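Local coordinates for protein cysteine synthase 3 (PDB 6KR5) that catalyses the pyridoxal-phosphate-dependent formation of L-cysteine from O-acetyl-L-serine and sulfide, at residues T89-C94 and M118-F123; S221-G226 and G240-I245; G233-G238 and C277-G282. One frame throughout, in Å; residues are numbered along the deposited sequence.

Interaction 1. Residues T89-C94 and M118-F123; sequences TGIGLC and MIMKAF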
loop_
_atom_site.group_PDB
_atom_site.type_symbol
_atom_site.label_atom_id
_atom_site.label_comp_id
_atom_site.label_asym_id
_atom_site.label_seq_id
_atom_site.Cartn_x
_atom_site.Cartn_y
_atom_site.Cartn_z
ATOM N N THR B 89 1.418 -11.556 9.482
ATOM C CA THR B 89 2.705 -12.219 9.677
ATOM C C THR B 89 3.018 -13.153 8.523
ATOM O O THR B 89 4.165 -13.219 8.057
ATOM C CB THR B 89 2.688 -12.972 10.997
ATOM O OG1 THR B 89 2.593 -12.011 12.050
ATOM C CG2 THR B 89 3.961 -13.812 11.180
ATOM N N GLY B 90 2.007 -13.870 8.037
ATOM C CA GLY B 90 2.225 -14.745 6.903
ATOM C C GLY B 90 2.681 -13.985 5.678
ATOM O O GLY B 90 3.574 -14.433 4.955
ATOM N N ILE B 91 2.083 -12.814 5.435
ATOM C CA ILE B 91 2.484 -12.003 4.285
ATOM C C ILE B 91 3.930 -11.544 4.428
ATOM O O ILE B 91 4.722 -11.623 3.484
ATOM C CB ILE B 91 1.538 -10.804 4.118
ATOM C CG1 ILE B 91 0.121 -11.291 3.820
ATOM C CG2 ILE B 91 2.067 -9.883 3.039
ATOM C CD1 ILE B 91 -0.907 -10.156 3.846
ATOM N N GLY B 92 4.300 -11.061 5.615
ATOM C CA GLY B 92 5.660 -10.591 5.809
ATOM C C GLY B 92 6.688 -11.700 5.689
ATOM O O GLY B 92 7.779 -11.494 5.149
ATOM N N LEU B 93 6.350 -12.899 6.162
ATOM C CA LEU B 93 7.270 -14.019 6.011
ATOM C C LEU B 93 7.378 -14.442 4.554
ATOM O O LEU B 93 8.466 -14.791 4.079
ATOM C CB LEU B 93 6.809 -15.190 6.868
ATOM C CG LEU B 93 6.985 -15.063 8.378
ATOM C CD1 LEU B 93 6.189 -16.169 9.049
ATOM C CD2 LEU B 93 8.461 -15.153 8.766
ATOM N N CYS B 94 6.256 -14.415 3.831
ATOM C CA CYS B 94 6.267 -14.851 2.439
ATOM C C CYS B 94 7.051 -13.885 1.566
ATOM O O CYS B 94 7.783 -14.311 0.662
ATOM C CB CYS B 94 4.837 -15.012 1.930
ATOM S SG CYS B 94 4.026 -16.484 2.581
ATOM N N MET B 118 -4.523 -15.897 -0.979
ATOM C CA MET B 118 -4.148 -15.610 -2.355
ATOM C C MET B 118 -2.855 -14.804 -2.407
ATOM O O MET B 118 -1.993 -15.064 -3.253
ATOM C CB MET B 118 -5.298 -14.877 -3.042
ATOM C CG MET B 118 -5.050 -14.488 -4.473
ATOM S SD MET B 118 -6.568 -13.762 -5.148
ATOM C CE MET B 118 -7.696 -15.142 -5.021
ATOM N N ILE B 119 -2.698 -13.830 -1.508
ATOM C CA ILE B 119 -1.455 -13.056 -1.479
ATOM C C ILE B 119 -0.276 -13.972 -1.180
ATOM O O ILE B 119 0.753 -13.936 -1.864
ATOM C CB ILE B 119 -1.535 -11.917 -0.448
ATOM C CG1 ILE B 119 -2.541 -10.843 -0.857
ATOM C CG2 ILE B 119 -0.159 -11.278 -0.241
ATOM C CD1 ILE B 119 -2.783 -9.851 0.262
ATOM N N MET B 120 -0.413 -14.824 -0.159
ATOM C CA MET B 120 0.699 -15.693 0.214
ATOM C C MET B 120 1.006 -16.713 -0.878
ATOM O O MET B 120 2.175 -16.924 -1.227
ATOM C CB MET B 120 0.386 -16.368 1.549
ATOM C CG MET B 120 0.418 -15.383 2.709
ATOM S SD MET B 120 0.074 -16.199 4.265
ATOM C CE MET B 120 -1.536 -16.819 3.866
ATOM N N LYS B 121 -0.028 -17.323 -1.463
ATOM C CA LYS B 121 0.198 -18.237 -2.582
ATOM C C LYS B 121 0.891 -17.533 -3.749
ATOM O O LYS B 121 1.746 -18.129 -4.417
ATOM C CB LYS B 121 -1.126 -18.853 -3.036
ATOM N N ALA B 122 0.553 -16.257 -3.998
ATOM C CA ALA B 122 1.193 -15.535 -5.097
ATOM C C ALA B 122 2.692 -15.380 -4.869
ATOM O O ALA B 122 3.480 -15.424 -5.828
ATOM C CB ALA B 122 0.540 -14.165 -5.293
ATOM N N PHE B 123 3.107 -15.225 -3.604
ATOM C CA PHE B 123 4.516 -15.171 -3.244
ATOM C C PHE B 123 5.188 -16.538 -3.250
ATOM O O PHE B 123 6.386 -16.625 -2.956
ATOM C CB PHE B 123 4.673 -14.518 -1.868
ATOM C CG PHE B 123 4.713 -13.012 -1.908
ATOM C CD1 PHE B 123 5.921 -12.341 -2.051
ATOM C CD2 PHE B 123 3.548 -12.262 -1.776
ATOM C CE1 PHE B 123 5.960 -10.942 -2.070
ATOM C CE2 PHE B 123 3.589 -10.868 -1.792
ATOM C CZ PHE B 123 4.795 -10.214 -1.937
HETATM O O HOH W 1 7.339 -16.942 -0.281
#

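Interaction 2. Residues S221-G226 and G240-I245; sequences SAVLSG and GFVTDI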
loop_
_atom_site.group_PDB
_atom_site.type_symbol
_atom_site.label_atom_id
_atom_site.label_comp_id
_atom_site.label_asym_id
_atom_site.label_seq_id
_atom_site.Cartn_x
_atom_site.Cartn_y
_atom_site.Cartn_z
ATOM N N SER B 221 -11.473 -8.534 25.127
ATOM C CA SER B 221 -10.477 -9.581 25.389
ATOM C C SER B 221 -9.249 -8.937 26.025
ATOM O O SER B 221 -8.137 -8.982 25.503
ATOM C CB SER B 221 -10.118 -10.341 24.118
ATOM O OG SER B 221 -9.502 -11.588 24.426
ATOM N N ALA B 222 -9.453 -8.324 27.186
ATOM C CA ALA B 222 -8.452 -7.439 27.770
ATOM C C ALA B 222 -7.536 -8.232 28.706
ATOM O O ALA B 222 -7.481 -8.019 29.921
ATOM C CB ALA B 222 -9.134 -6.277 28.478
ATOM N N VAL B 223 -6.780 -9.152 28.098
ATOM C CA VAL B 223 -5.994 -10.091 28.899
ATOM C C VAL B 223 -4.786 -9.411 29.535
ATOM O O VAL B 223 -4.332 -9.828 30.611
ATOM C CB VAL B 223 -5.576 -11.331 28.071
ATOM C CG1 VAL B 223 -6.792 -12.028 27.493
ATOM C CG2 VAL B 223 -4.562 -10.985 26.996
ATOM N N LEU B 224 -4.242 -8.365 28.907
ATOM C CA LEU B 224 -3.152 -7.641 29.552
ATOM C C LEU B 224 -3.630 -6.968 30.831
ATOM O O LEU B 224 -2.858 -6.836 31.791
ATOM C CB LEU B 224 -2.562 -6.605 28.599
ATOM C CG LEU B 224 -1.998 -7.165 27.296
ATOM C CD1 LEU B 224 -1.572 -6.018 26.427
ATOM C CD2 LEU B 224 -0.829 -8.092 27.562
ATOM N N SER B 225 -4.900 -6.563 30.869
ATOM C CA SER B 225 -5.520 -5.991 32.059
ATOM C C SER B 225 -5.926 -7.051 33.074
ATOM O O SER B 225 -6.466 -6.700 34.130
ATOM C CB SER B 225 -6.746 -5.173 31.654
ATOM O OG SER B 225 -6.392 -4.163 30.719
ATOM N N GLY B 226 -5.680 -8.326 32.781
ATOM C CA GLY B 226 -6.030 -9.428 33.664
ATOM C C GLY B 226 -7.425 -9.989 33.495
ATOM O O GLY B 226 -7.829 -10.849 34.289
ATOM N N GLY B 240 -5.567 -13.167 22.864
ATOM C CA GLY B 240 -6.253 -13.980 23.855
ATOM C C GLY B 240 -5.354 -14.591 24.898
ATOM O O GLY B 240 -5.832 -15.399 25.704
ATOM N N PHE B 241 -4.074 -14.229 24.902
ATOM C CA PHE B 241 -3.115 -14.699 25.896
ATOM C C PHE B 241 -2.043 -13.634 26.014
ATOM O O PHE B 241 -1.892 -12.785 25.132
ATOM C CB PHE B 241 -2.503 -16.066 25.520
ATOM C CG PHE B 241 -1.794 -16.076 24.189
ATOM C CD1 PHE B 241 -2.504 -16.301 23.020
ATOM C CD2 PHE B 241 -0.436 -15.839 24.101
ATOM C CE1 PHE B 241 -1.870 -16.300 21.788
ATOM C CE2 PHE B 241 0.203 -15.831 22.858
ATOM C CZ PHE B 241 -0.521 -16.057 21.711
ATOM N N VAL B 242 -1.307 -13.666 27.123
ATOM C CA VAL B 242 -0.179 -12.758 27.292
ATOM C C VAL B 242 1.015 -13.396 26.590
ATOM O O VAL B 242 1.411 -14.514 26.919
ATOM C CB VAL B 242 0.117 -12.501 28.777
ATOM C CG1 VAL B 242 1.256 -11.522 28.918
ATOM C CG2 VAL B 242 -1.121 -11.967 29.468
ATOM N N THR B 243 1.565 -12.704 25.598
ATOM C CA THR B 243 2.579 -13.323 24.751
ATOM C C THR B 243 3.937 -13.364 25.444
ATOM O O THR B 243 4.219 -12.604 26.378
ATOM C CB THR B 243 2.707 -12.571 23.425
ATOM O OG1 THR B 243 3.285 -11.277 23.654
ATOM C CG2 THR B 243 1.343 -12.421 22.764
ATOM N N ASP B 244 4.799 -14.261 24.949
ATOM C CA ASP B 244 6.139 -14.395 25.518
ATOM C C ASP B 244 6.954 -13.113 25.356
ATOM O O ASP B 244 7.843 -12.837 26.167
ATOM C CB ASP B 244 6.871 -15.574 24.872
ATOM C CG ASP B 244 6.414 -16.920 25.407
ATOM O OD1 ASP B 244 5.780 -16.963 26.479
ATOM O OD2 ASP B 244 6.702 -17.945 24.752
ATOM N N ILE B 245 6.669 -12.315 24.321
ATOM C CA ILE B 245 7.398 -11.068 24.110
ATOM C C ILE B 245 6.985 -10.002 25.120
ATOM O O ILE B 245 7.788 -9.131 25.484
ATOM C CB ILE B 245 7.176 -10.588 22.660
ATOM C CG1 ILE B 245 7.942 -11.481 21.693
ATOM C CG2 ILE B 245 7.568 -9.128 22.493
ATOM C CD1 ILE B 245 7.596 -11.245 20.213
HETATM O O HOH W 2 -6.290 -10.529 23.927
#

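Interaction 3. Residues G233-G238 and C277-G282; sequences GIQGIG and CGMSSG. With PLP (pyridoxal-5'-phosphate), chain D.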
loop_
_atom_site.group_PDB
_atom_site.type_symbol
_atom_site.label_atom_id
_atom_site.label_comp_id
_atom_site.label_asym_id
_atom_site.label_seq_id
_atom_site.Cartn_x
_atom_site.Cartn_y
_atom_site.Cartn_z
ATOM N N GLY B 233 -13.609 -8.205 17.584
ATOM C CA GLY B 233 -13.451 -8.038 16.155
ATOM C C GLY B 233 -12.350 -7.109 15.688
ATOM O O GLY B 233 -12.381 -6.654 14.539
ATOM N N ILE B 234 -11.368 -6.801 16.534
ATOM C CA ILE B 234 -10.263 -5.934 16.113
ATOM C C ILE B 234 -9.168 -6.828 15.541
ATOM O O ILE B 234 -8.262 -7.281 16.246
ATOM C CB ILE B 234 -9.748 -5.055 17.241
ATOM C CG1 ILE B 234 -10.911 -4.420 18.005
ATOM C CG2 ILE B 234 -8.844 -3.973 16.636
ATOM C CD1 ILE B 234 -10.464 -3.565 19.155
ATOM N N GLN B 235 -9.251 -7.076 14.243
ATOM C CA GLN B 235 -8.310 -7.981 13.612
ATOM C C GLN B 235 -6.884 -7.482 13.777
ATOM O O GLN B 235 -6.609 -6.285 13.667
ATOM C CB GLN B 235 -8.654 -8.147 12.138
ATOM C CG GLN B 235 -9.982 -8.856 11.955
ATOM C CD GLN B 235 -10.320 -9.085 10.503
ATOM O OE1 GLN B 235 -9.437 -9.278 9.670
ATOM N NE2 GLN B 235 -11.611 -9.066 10.194
ATOM N N GLY B 236 -5.983 -8.419 14.057
ATOM C CA GLY B 236 -4.573 -8.140 14.214
ATOM C C GLY B 236 -4.108 -8.046 15.652
ATOM O O GLY B 236 -2.910 -8.186 15.911
ATOM N N ILE B 237 -5.019 -7.828 16.591
ATOM C CA ILE B 237 -4.659 -7.717 17.987
ATOM C C ILE B 237 -5.545 -8.653 18.800
ATOM O O ILE B 237 -6.316 -9.446 18.255
ATOM C CB ILE B 237 -4.747 -6.262 18.499
ATOM C CG1 ILE B 237 -6.184 -5.728 18.451
ATOM C CG2 ILE B 237 -3.799 -5.386 17.686
ATOM C CD1 ILE B 237 -6.344 -4.388 19.180
ATOM N N GLY B 238 -5.391 -8.585 20.120
ATOM C CA GLY B 238 -6.193 -9.404 21.004
ATOM C C GLY B 238 -6.009 -10.892 20.785
ATOM O O GLY B 238 -6.967 -11.617 20.490
ATOM N N CYS B 277 -6.727 3.604 7.264
ATOM C CA CYS B 277 -6.008 2.710 8.160
ATOM C C CYS B 277 -6.882 1.525 8.565
ATOM O O CYS B 277 -8.106 1.558 8.459
ATOM C CB CYS B 277 -5.578 3.481 9.408
ATOM S SG CYS B 277 -6.964 4.167 10.407
ATOM N N GLY B 278 -6.237 0.474 9.056
ATOM C CA GLY B 278 -6.924 -0.757 9.406
ATOM C C GLY B 278 -7.657 -0.700 10.744
ATOM O O GLY B 278 -7.755 0.337 11.402
ATOM N N MET B 279 -8.194 -1.861 11.142
ATOM C CA MET B 279 -9.027 -1.914 12.348
ATOM C C MET B 279 -8.215 -1.628 13.608
ATOM O O MET B 279 -8.657 -0.873 14.490
ATOM C CB MET B 279 -9.704 -3.280 12.467
ATOM C CG MET B 279 -10.670 -3.574 11.345
ATOM S SD MET B 279 -11.353 -5.214 11.655
ATOM C CE MET B 279 -12.745 -5.195 10.516
ATOM N N SER B 280 -7.039 -2.273 13.742
ATOM C CA SER B 280 -6.213 -2.036 14.926
ATOM C C SER B 280 -5.704 -0.602 14.968
ATOM O O SER B 280 -5.458 -0.057 16.053
ATOM C CB SER B 280 -5.046 -3.032 14.961
ATOM O OG SER B 280 -4.157 -2.805 13.872
ATOM N N SER B 281 -5.562 0.025 13.793
ATOM C CA SER B 281 -5.190 1.433 13.725
ATOM C C SER B 281 -6.287 2.318 14.304
ATOM O O SER B 281 -6.001 3.312 14.982
ATOM C CB SER B 281 -4.917 1.815 12.275
ATOM O OG SER B 281 -3.765 1.166 11.768
ATOM N N GLY B 282 -7.546 1.976 14.027
ATOM C CA GLY B 282 -8.649 2.677 14.663
ATOM C C GLY B 282 -8.603 2.561 16.174
ATOM O O GLY B 282 -8.843 3.540 16.891
HETATM N N1 PLP D . -2.441 -4.764 13.862
HETATM C C2 PLP D . -2.123 -5.511 12.761
HETATM C C2A PLP D . -2.968 -5.366 11.534
HETATM C C3 PLP D . -1.039 -6.371 12.800
HETATM O O3 PLP D . -0.743 -7.110 11.690
HETATM C C4 PLP D . -0.274 -6.470 13.954
HETATM C C4A PLP D . 0.831 -7.460 14.058
HETATM O O4A PLP D . 1.076 -8.217 13.111
HETATM C C5 PLP D . -0.606 -5.700 15.068
HETATM C C6 PLP D . -1.693 -4.859 15.008
HETATM C C5A PLP D . 0.152 -5.792 16.373
HETATM O O4P PLP D . 1.529 -5.553 16.272
HETATM P P PLP D . 2.476 -6.406 17.242
HETATM O O1P PLP D . 1.934 -6.275 18.654
HETATM O O2P PLP D . 2.410 -7.837 16.790
HETATM O O3P PLP D . 3.841 -5.833 17.112
HETATM O O HOH W 3 -6.423 -4.209 11.797
#

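Interaction 1. Residues T89-C94 and M118-F123
Gly90, Ile91 and Cys94 meet Ile119, Met120 and Phe123 across two helices that run nearly parallel, the axes of 89-94 and 118-122 lying 9.3 Å apart at an angle of 12°. Met120 fills the middle of the groove. Its CG stands beside the backbone N (chi1 -70°), and an anti chi2 carries SD to the main chain of Gly90, 3.7 Å from Gly90 C; the bend at chi3 then turns only the terminal methyl. Glycine suits this position because a side-chain carbon on it would run into that sulfur. One turn on, Cys94 points its CB at the partner helix and sets SG alongside the first two side-chain carbons of Met120, 3.8 Å from CG; the short thiol suits a place that has Met120 at SG and, 3.8 Å from Cys94 CB, Phe123 CB. Phe123, just past the end of its helix, has Ile119 O at its ring edge, in the ring plane. On another side of Met120, Ile91 and Ile119 cross obliquely and touch through their CD1 tips, 4.1 Å apart. Where helix 114-122 ends, a water bridges to the middle of helix 88-100, donating to Cys94 O (2.8 Å) and Phe123 O (2.9 Å). Cys94 and Met120 also rest on Ile106 of strand 104-109, as expected for successive beta-alpha units on one face of a parallel sheet, and Ile119 and Phe123 reach Met276 and Gly274 of the second subunit. With no direct hydrogen bond between the segments, their joining depends on the fit of aliphatic and sulfur-bearing groups, and the bridging water supplies the polar link between carbonyls.

Interaction 2. Residues S221-G226 and G240-I245
Val223 spreads its two methyls over the backbone of Gly240 and Phe241. CG1 sits anti to its own carbonyl carbon (chi1 -57°) and comes down on the first of these residues, 3.9 Å from Gly240 C, while CG2 rests 3.7 Å from Phe241 O. The branched side chain thus packs on main chain. Gly240 is suited by its backbone: at phi 90° and psi 7° a CB would be jammed against the carbonyl O of the residue before. Val242 returns the contact from the other segment. Its CG2 lies 4.0 Å from Val223 O and meets Val223 CG2 at 4.3 Å, whereas CG1, anti to the backbone N, meets Leu224 CD2 tip to tip at 4.2 Å. Leu224 does not aim its CB at the partner; its extended chain brings the end across. Phe241, by contrast, turns its CB away and sets its ring edge-to-face with Phe160. Beside Val223 a water joins the backbones, donating to Ser221 O (2.9 Å) and accepting from Gly240 N (2.9 Å). Ser221 OG packs near Gly240 CA but has its polar partner in Gly230 N. A type I turn from Val223 to Gly226 shapes the first segment, and Glu217 at the end of strand 212-218 holds it through Leu224 N and Ser225 OG. Both segments belong to the long connection from that strand to strand 253-257, where Leu224 reaches Ile254, and the side chain of Ile245 packs on Asn165 and Thr166 of helix 163-167.

Interaction 3. Residues G233-G238 and C277-G282
Ser280, which packs against Ile237 across this contact, gives the pyridine nitrogen of the cofactor a hydroxyl as partner, in place of the carboxylate that many other pyridoxal-phosphate enzymes use: OG donates to PLP N1 at 2.6 Å. A donor here is consistent with an unprotonated ring nitrogen, as in related fold type II enzymes. The hydroxyl sits between the backbone N and the carbonyl carbon (chi1 66°), which turns it to the ring while CB lies 3.8 Å from Ile237 CG2. That same methyl approaches PLP C6 at 3.4 Å, and Gly236 O lies above the ring, 3.5 Å from PLP C5. Gly236 takes the third place of a type II turn from Ile234 to Ile237, where positive phi favours glycine; a side chain would moreover collide with the cofactor. Away from the ring, Ile234 sets CG2 3.7 Å from Ser280 CA, its branch reaching the first turn of the helix. Met279, extended beyond CG (chi2 180°), runs at a slant past the Gln235 side chain and brings SD to 3.9 Å from Gln235 CG, close also to Gly233 O; a long, flexible thioether suits such a mixed polar and aliphatic surface. A water accepts from Ser280 N (2.8 Å) and donates to Gln235 O, tying the start of the helix to the turn. Gly278 is the N-cap of helix 279-292. Thr193, Thr196 and Asn88 are among the other residues that bind PLP. Around the contact, Trp263 of helix 259-273 donates to Gly233 O and touches Met279. Ile234 and Ile237 lie on Pro218 of strand 212-218, and Ser281 meets Leu306 of strand 301-306.

How the interactions relate
Interaction 3 holds the cofactor directly, and the other two lie around it: the side chain of Ile91 in interaction 1 is about 8 Å from PLP, that of Leu224 in interaction 2 about 9 Å. Interactions 2 and 3 alternate along the chain, since 233-238 falls between 221-226 and 240-245; one long connection therefore forms both the outer contact and the turn over the pyridine ring, with centres 16 Å apart. Interaction 1 comes earlier in the sequence, in the four-stranded parallel-sheet part of the fold. Its centre is 19 Å from that of interaction 3, with nearest atoms about 8 Å apart, and 26 Å from that of interaction 2.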